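PDB 7PN0: ribose-phosphate pyrophosphokinase from Thermus thermophilus, which catalyses the transfer of a diphosphate group from ATP to ribose 5-phosphate, giving phosphoribosyl pyrophosphate, the precursor of nucleotides. Local coordinates for residues 214-219 / 232-237; 293-296 / 300-303. All coordinates share one frame; numbering follows the deposited sequence.

Contact 1: 214-219 / 232-237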
ATOM      1  N   ALA A 214     -11.261  40.839 -31.389  1.00 24.37           N
ATOM      2  CA  ALA A 214     -10.763  39.462 -31.225  1.00 21.95           C
ATOM      3  C   ALA A 214     -10.673  39.144 -29.720  1.00 23.65           C
ATOM      4  O   ALA A 214     -10.105  39.957 -28.944  1.00 20.46           O
ATOM      5  CB  ALA A 214      -9.438  39.331 -31.900  1.00 22.42           C
ATOM      6  N   LEU A 215     -11.174  37.971 -29.340  1.00 22.42           N
ATOM      7  CA  LEU A 215     -11.101  37.442 -27.964  1.00 21.17           C
ATOM      8  C   LEU A 215     -10.113  36.259 -27.961  1.00 20.24           C
ATOM      9  O   LEU A 215     -10.286  35.357 -28.792  1.00 19.63           O
ATOM     10  CB  LEU A 215     -12.499  37.000 -27.538  1.00 22.73           C
ATOM     11  CG  LEU A 215     -13.621  38.008 -27.750  1.00 23.91           C
ATOM     12  CD1 LEU A 215     -14.887  37.493 -27.110  1.00 23.35           C
ATOM     13  CD2 LEU A 215     -13.239  39.374 -27.180  1.00 26.36           C
ATOM     14  N   ILE A 216      -9.138  36.247 -27.060  1.00 20.81           N
ATOM     15  CA  ILE A 216      -8.270  35.038 -26.880  1.00 20.96           C
ATOM     16  C   ILE A 216      -8.408  34.517 -25.454  1.00 21.10           C
ATOM     17  O   ILE A 216      -8.586  35.318 -24.490  1.00 17.76           O
ATOM     18  CB  ILE A 216      -6.825  35.282 -27.309  1.00 23.11           C
ATOM     19  CG1 ILE A 216      -6.084  36.240 -26.375  1.00 26.41           C
ATOM     20  CG2 ILE A 216      -6.802  35.742 -28.766  1.00 23.83           C
ATOM     21  CD1 ILE A 216      -4.672  36.569 -26.791  1.00 30.27           C
ATOM     22  N   VAL A 217      -8.317  33.197 -25.295  1.00 19.88           N
ATOM     23  CA  VAL A 217      -8.506  32.594 -23.948  1.00 19.65           C
ATOM     24  C   VAL A 217      -7.434  31.528 -23.801  1.00 20.61           C
ATOM     25  O   VAL A 217      -7.129  30.828 -24.813  1.00 18.98           O
ATOM     26  CB  VAL A 217      -9.941  32.082 -23.753  1.00 21.20           C
ATOM     27  CG1 VAL A 217     -10.336  31.030 -24.797  1.00 23.32           C
ATOM     28  CG2 VAL A 217     -10.168  31.577 -22.336  1.00 19.65           C
ATOM     29  N   ASP A 218      -6.864  31.431 -22.610  1.00 18.76           N
ATOM     30  CA  ASP A 218      -5.893  30.355 -22.317  1.00 18.60           C
ATOM     31  C   ASP A 218      -6.181  29.761 -20.940  1.00 19.16           C
ATOM     32  O   ASP A 218      -6.952  30.361 -20.169  1.00 16.70           O
ATOM     33  CB  ASP A 218      -4.460  30.863 -22.445  1.00 19.55           C
ATOM     34  CG  ASP A 218      -3.482  29.776 -22.894  1.00 21.50           C
ATOM     35  OD1 ASP A 218      -3.954  28.671 -23.273  1.00 20.47           O
ATOM     36  OD2 ASP A 218      -2.266  30.040 -22.884  1.00 22.53           O
ATOM     37  N   ASP A 219      -5.554  28.632 -20.618  1.00 17.65           N
ATOM     38  CA  ASP A 219      -5.665  28.092 -19.237  1.00 17.73           C
ATOM     39  C   ASP A 219      -4.906  29.037 -18.299  1.00 16.11           C
ATOM     40  O   ASP A 219      -5.352  29.285 -17.147  1.00 16.22           O
ATOM     41  CB  ASP A 219      -5.171  26.638 -19.157  1.00 17.86           C
ATOM     42  CG  ASP A 219      -3.724  26.428 -19.563  1.00 19.93           C
ATOM     43  OD1 ASP A 219      -3.331  26.977 -20.611  1.00 21.88           O
ATOM     44  OD2 ASP A 219      -2.969  25.712 -18.828  1.00 20.73           O
ATOM     45  N   GLU A 232      -0.024  40.461 -31.299  1.00 27.40           N
ATOM     46  CA  GLU A 232       0.779  41.093 -32.387  1.00 30.78           C
ATOM     47  C   GLU A 232       0.311  40.533 -33.732  1.00 29.85           C
ATOM     48  O   GLU A 232       0.051  41.332 -34.648  1.00 32.23           O
ATOM     49  CB  GLU A 232       2.280  40.852 -32.199  1.00 33.84           C
ATOM     50  CG  GLU A 232       2.944  41.737 -31.158  1.00 36.79           C
ATOM     51  CD  GLU A 232       4.464  41.686 -31.239  1.00 40.89           C
ATOM     52  OE1 GLU A 232       5.004  41.024 -32.160  1.00 46.94           O
ATOM     53  OE2 GLU A 232       5.111  42.296 -30.387  1.00 44.24           O
ATOM     54  N   ALA A 233       0.189  39.204 -33.850  1.00 29.32           N
ATOM     55  CA  ALA A 233      -0.294  38.524 -35.074  1.00 28.31           C
ATOM     56  C   ALA A 233      -1.662  39.084 -35.473  1.00 31.16           C
ATOM     57  O   ALA A 233      -1.885  39.295 -36.673  1.00 28.88           O
ATOM     58  CB  ALA A 233      -0.387  37.034 -34.879  1.00 29.99           C
ATOM     59  N   LEU A 234      -2.557  39.269 -34.498  1.00 27.40           N
ATOM     60  CA  LEU A 234      -3.971  39.655 -34.733  1.00 28.22           C
ATOM     61  C   LEU A 234      -4.026  41.117 -35.189  1.00 27.55           C
ATOM     62  O   LEU A 234      -4.825  41.426 -36.093  1.00 31.35           O
ATOM     63  CB  LEU A 234      -4.779  39.438 -33.448  1.00 28.59           C
ATOM     64  CG  LEU A 234      -5.373  38.039 -33.300  1.00 28.41           C
ATOM     65  CD1 LEU A 234      -5.825  37.775 -31.853  1.00 27.39           C
ATOM     66  CD2 LEU A 234      -6.541  37.839 -34.269  1.00 27.59           C
ATOM     67  N   MET A 235      -3.197  41.980 -34.618  1.00 29.55           N
ATOM     68  CA  MET A 235      -3.144  43.392 -35.077  1.00 31.33           C
ATOM     69  C   MET A 235      -2.499  43.422 -36.480  1.00 32.06           C
ATOM     70  O   MET A 235      -2.991  44.173 -37.323  1.00 31.86           O
ATOM     71  CB  MET A 235      -2.396  44.292 -34.098  1.00 30.21           C
ATOM     72  CG  MET A 235      -3.045  44.388 -32.708  1.00 30.84           C
ATOM     73  SD  MET A 235      -4.854  44.650 -32.655  1.00 31.86           S
ATOM     74  CE  MET A 235      -4.944  46.374 -33.151  1.00 39.01           C
ATOM     75  N   GLN A 236      -1.523  42.562 -36.776  1.00 33.54           N
ATOM     76  CA  GLN A 236      -0.933  42.487 -38.148  1.00 36.27           C
ATOM     77  C   GLN A 236      -1.997  41.988 -39.132  1.00 38.44           C
ATOM     78  O   GLN A 236      -1.920  42.410 -40.294  1.00 40.26           O
ATOM     79  CB  GLN A 236       0.317  41.604 -38.218  1.00 37.00           C
ATOM     80  CG  GLN A 236       1.558  42.242 -37.612  1.00 41.47           C
ATOM     81  CD  GLN A 236       2.636  41.230 -37.277  1.00 44.12           C
ATOM     82  OE1 GLN A 236       2.674  40.109 -37.793  1.00 43.03           O
ATOM     83  NE2 GLN A 236       3.525  41.618 -36.379  1.00 46.24           N
ATOM     84  N   ALA A 237      -2.942  41.123 -38.713  1.00 35.76           N
ATOM     85  CA  ALA A 237      -4.046  40.619 -39.575  1.00 33.33           C
ATOM     86  C   ALA A 237      -5.206  41.624 -39.585  1.00 32.60           C
ATOM     87  O   ALA A 237      -6.272  41.274 -40.154  1.00 32.16           O
ATOM     88  CB  ALA A 237      -4.537  39.252 -39.140  1.00 33.93           C
TER
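The hydrogen bond from Ala237 N to Ala233 O, 2.9 Å long, closes the last helical turn around Leu234, the residue that reaches across to Ala214 and Ile216. The arrangement is a beta-alpha-beta crossover in the sheet of a phosphoribosyltransferase-like domain: strand 213-218 leads into helix 225-236, and the chain returns in strand 241-246, a parallel neighbour of the first. The nearest pair of alpha carbons, Ala214 CA and Leu234 CA, is 7.6 Å apart. So short a gap suits alanine, whose single methyl lies beneath the fork of the leucine: Ala214 CB is 3.9 Å from Leu234 CD1 and 4.0 Å from Leu234 CD2. Two residues along the strand, on the same face, Ile216 meets one branch of the leucine, with its CG2 3.8 Å from Leu234 CD1. At Ile216 the longer branch, CG1, is held between the backbone N and the carbonyl carbon (chi1 69°), which leaves the short CG2 methyl to make the touch; the two side chains lie alongside each other, running opposite ways. Beta-branched isoleucine suits an extended strand, and leucine a helix that must push an apolar fork into the core. Val242 of the returning strand and Val209 of a loop also pack on Leu234. The other face of the strand carries Leu215, which packs on Leu183 of helix 173-183. At the far end of segment 214-219, the pair Asp218 and Asp219 opens the acidic PRPP-binding motif of the family, so this end probably belongs to the ribose-phosphate site; Asp219 OD2 is hydrogen-bonded to ND1 of His129, a residue of the ADP pocket. Within the apolar core, Leu234 CD1 is the one atom that meets both strand residues, Ala214 through CB and Ile216 through CG2.

Contact 2: 293-296 / 300-303. With SO4 (sulfate ion), chain E.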
ATOM      1  N   ALA A 293     -18.626  24.769  -4.385  1.00 14.64           N
ATOM      2  CA  ALA A 293     -18.106  23.390  -4.565  1.00 14.27           C
ATOM      3  C   ALA A 293     -17.822  22.767  -3.185  1.00 13.80           C
ATOM      4  O   ALA A 293     -18.250  21.619  -2.914  1.00 14.60           O
ATOM      5  CB  ALA A 293     -16.885  23.448  -5.458  1.00 15.15           C
ATOM      6  N   ILE A 294     -17.149  23.498  -2.307  1.00 14.11           N
ATOM      7  CA  ILE A 294     -16.799  22.976  -0.961  1.00 14.85           C
ATOM      8  C   ILE A 294     -18.107  22.661  -0.239  1.00 16.02           C
ATOM      9  O   ILE A 294     -18.210  21.554   0.339  1.00 15.51           O
ATOM     10  CB  ILE A 294     -15.852  23.919  -0.203  1.00 14.31           C
ATOM     11  CG1 ILE A 294     -14.462  23.921  -0.844  1.00 13.67           C
ATOM     12  CG2 ILE A 294     -15.785  23.581   1.268  1.00 14.05           C
ATOM     13  CD1 ILE A 294     -13.576  25.070  -0.405  1.00 15.80           C
ATOM     14  N   TRP A 295     -19.083  23.579  -0.274  1.00 17.06           N
ATOM     15  CA  TRP A 295     -20.398  23.356   0.390  1.00 19.36           C
ATOM     16  C   TRP A 295     -20.986  22.025  -0.111  1.00 16.59           C
ATOM     17  O   TRP A 295     -21.413  21.180   0.704  1.00 17.29           O
ATOM     18  CB  TRP A 295     -21.328  24.554   0.155  1.00 23.20           C
ATOM     19  CG  TRP A 295     -22.651  24.363   0.832  1.00 26.33           C
ATOM     20  CD1 TRP A 295     -23.873  24.220   0.243  1.00 29.68           C
ATOM     21  CD2 TRP A 295     -22.865  24.266   2.249  1.00 35.50           C
ATOM     22  NE1 TRP A 295     -24.837  24.064   1.200  1.00 31.40           N
ATOM     23  CE2 TRP A 295     -24.248  24.041   2.437  1.00 37.18           C
ATOM     24  CE3 TRP A 295     -22.021  24.294   3.374  1.00 37.12           C
ATOM     25  CZ2 TRP A 295     -24.798  23.863   3.708  1.00 40.17           C
ATOM     26  CZ3 TRP A 295     -22.566  24.102   4.631  1.00 40.06           C
ATOM     27  CH2 TRP A 295     -23.941  23.908   4.790  1.00 41.93           C
ATOM     28  N   ARG A 296     -20.923  21.793  -1.413  1.00 16.75           N
ATOM     29  CA  ARG A 296     -21.555  20.611  -2.036  1.00 16.06           C
ATOM     30  C   ARG A 296     -20.726  19.356  -1.745  1.00 16.35           C
ATOM     31  O   ARG A 296     -21.327  18.329  -1.455  1.00 16.44           O
ATOM     32  CB  ARG A 296     -21.696  20.864  -3.524  1.00 18.57           C
ATOM     33  CG  ARG A 296     -22.741  21.922  -3.775  1.00 19.54           C
ATOM     34  CD  ARG A 296     -23.096  22.024  -5.210  1.00 22.22           C
ATOM     35  NE  ARG A 296     -23.975  23.182  -5.372  1.00 22.55           N
ATOM     36  CZ  ARG A 296     -24.787  23.335  -6.389  1.00 22.95           C
ATOM     37  NH1 ARG A 296     -24.838  22.415  -7.330  1.00 20.93           N
ATOM     38  NH2 ARG A 296     -25.544  24.411  -6.474  1.00 22.64           N
ATOM     39  N   GLY A 300     -22.582  16.456   0.192  1.00 16.60           N
ATOM     40  CA  GLY A 300     -22.858  15.368  -0.776  1.00 15.76           C
ATOM     41  C   GLY A 300     -23.833  15.769  -1.872  1.00 17.00           C
ATOM     42  O   GLY A 300     -24.623  14.913  -2.316  1.00 14.78           O
ATOM     43  N   GLU A 301     -23.818  17.044  -2.267  1.00 16.18           N
ATOM     44  CA  GLU A 301     -24.655  17.594  -3.357  1.00 17.77           C
ATOM     45  C   GLU A 301     -23.827  17.622  -4.642  1.00 18.48           C
ATOM     46  O   GLU A 301     -22.583  17.431  -4.602  1.00 15.06           O
ATOM     47  CB  GLU A 301     -25.169  18.978  -2.959  1.00 20.37           C
ATOM     48  CG  GLU A 301     -26.124  18.951  -1.767  1.00 21.50           C
ATOM     49  CD  GLU A 301     -26.474  20.347  -1.249  1.00 24.58           C
ATOM     50  OE1 GLU A 301     -25.918  21.308  -1.738  1.00 29.43           O
ATOM     51  OE2 GLU A 301     -27.264  20.442  -0.315  1.00 31.92           O
ATOM     52  N   SER A 302     -24.460  17.911  -5.762  1.00 18.74           N
ATOM     53  CA  SER A 302     -23.837  17.754  -7.094  1.00 18.10           C
ATOM     54  C   SER A 302     -22.865  18.911  -7.386  1.00 17.97           C
ATOM     55  O   SER A 302     -23.319  20.065  -7.653  1.00 19.90           O
ATOM     56  CB  SER A 302     -24.880  17.635  -8.164  1.00 17.97           C
ATOM     57  OG  SER A 302     -24.247  17.625  -9.429  1.00 16.60           O
ATOM     58  N   VAL A 303     -21.569  18.645  -7.366  1.00 17.47           N
ATOM     59  CA  VAL A 303     -20.533  19.588  -7.869  1.00 16.16           C
ATOM     60  C   VAL A 303     -20.667  19.691  -9.397  1.00 17.04           C
ATOM     61  O   VAL A 303     -20.552  20.817  -9.930  1.00 17.58           O
ATOM     62  CB  VAL A 303     -19.124  19.191  -7.387  1.00 16.69           C
ATOM     63  CG1 VAL A 303     -18.031  20.116  -7.924  1.00 16.06           C
ATOM     64  CG2 VAL A 303     -19.041  19.148  -5.878  1.00 17.66           C
TER
HETATM   65  S   SO4 E 403     -21.697  14.888  -8.734  1.00 15.79           S
HETATM   66  O1  SO4 E 403     -22.059  14.574  -7.423  1.00 15.72           O
HETATM   67  O2  SO4 E 403     -22.859  15.303  -9.484  1.00 14.63           O
HETATM   68  O3  SO4 E 403     -20.758  15.970  -8.752  1.00 17.23           O
HETATM   69  O4  SO4 E 403     -21.141  13.719  -9.386  1.00 16.00           O
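Gly300, just past the end of helix 287-299, turns back over Arg296 with a positive phi of 73°, a conformation easy for a residue without a side chain. Its N lies 2.8 Å from Arg296 O, but the bond is bent and weak. Glu301 N makes the sounder bond to the same oxygen, at 2.9 Å; this is the 6→1 bond of a Schellman motif, with Gly300 as the residue of positive phi. The Glu301 side chain crosses that of Arg296 at about a right angle, OE1 resting 3.8 Å from the aliphatic stem at Arg296 CG. Glu301 OE1 is 4.5 Å from Arg296 NE and well out of the guanidinium plane, so any attraction is general, with no N-H aimed at it; Arg296 NE pairs instead with Glu292. The helix itself packs on the N-terminal domain, against Leu3, Leu124 and Leu144 of the parallel sheet. Ser302 faces two ways. Its O takes a nearly straight bond from Arg296 NH1 (2.8 Å, 164°), entering at the guanidinium edge, which the extended arginine chain brings within range. Its OG, anti to the backbone N (chi1 174°), donates to sulfate O2 at 2.7 Å. Arg48 of the second subunit and Arg103 of the third also hold this anion, probably from the crystallisation liquor; it may mimic a phosphate, consistent with the regulatory site of bacterial relatives. Val303, buried, lays its CG2 methyl 3.9 Å from Arg296 CB, while CG1 faces the small methyl of Ala293.

The two contacts lie on opposite sides of the chain's centre, 36 Å apart between centres and about 17 Å between nearest atoms. Along the chain, both segments of contact 1 come before either segment of contact 2. Contact 1 belongs to the mixed sheet of the C-terminal domain, joining a central strand to the helix that follows it. Contact 2 comes after that sheet's edge strand 281-284, where helix 287-299 carries the chain back onto the parallel sheet of the N-terminal domain. The chain's last helix thus ties the two domains together, while contact 1 leads toward the probable ribose-phosphate-binding loop and contact 2 faces a sulfate at a subunit interface.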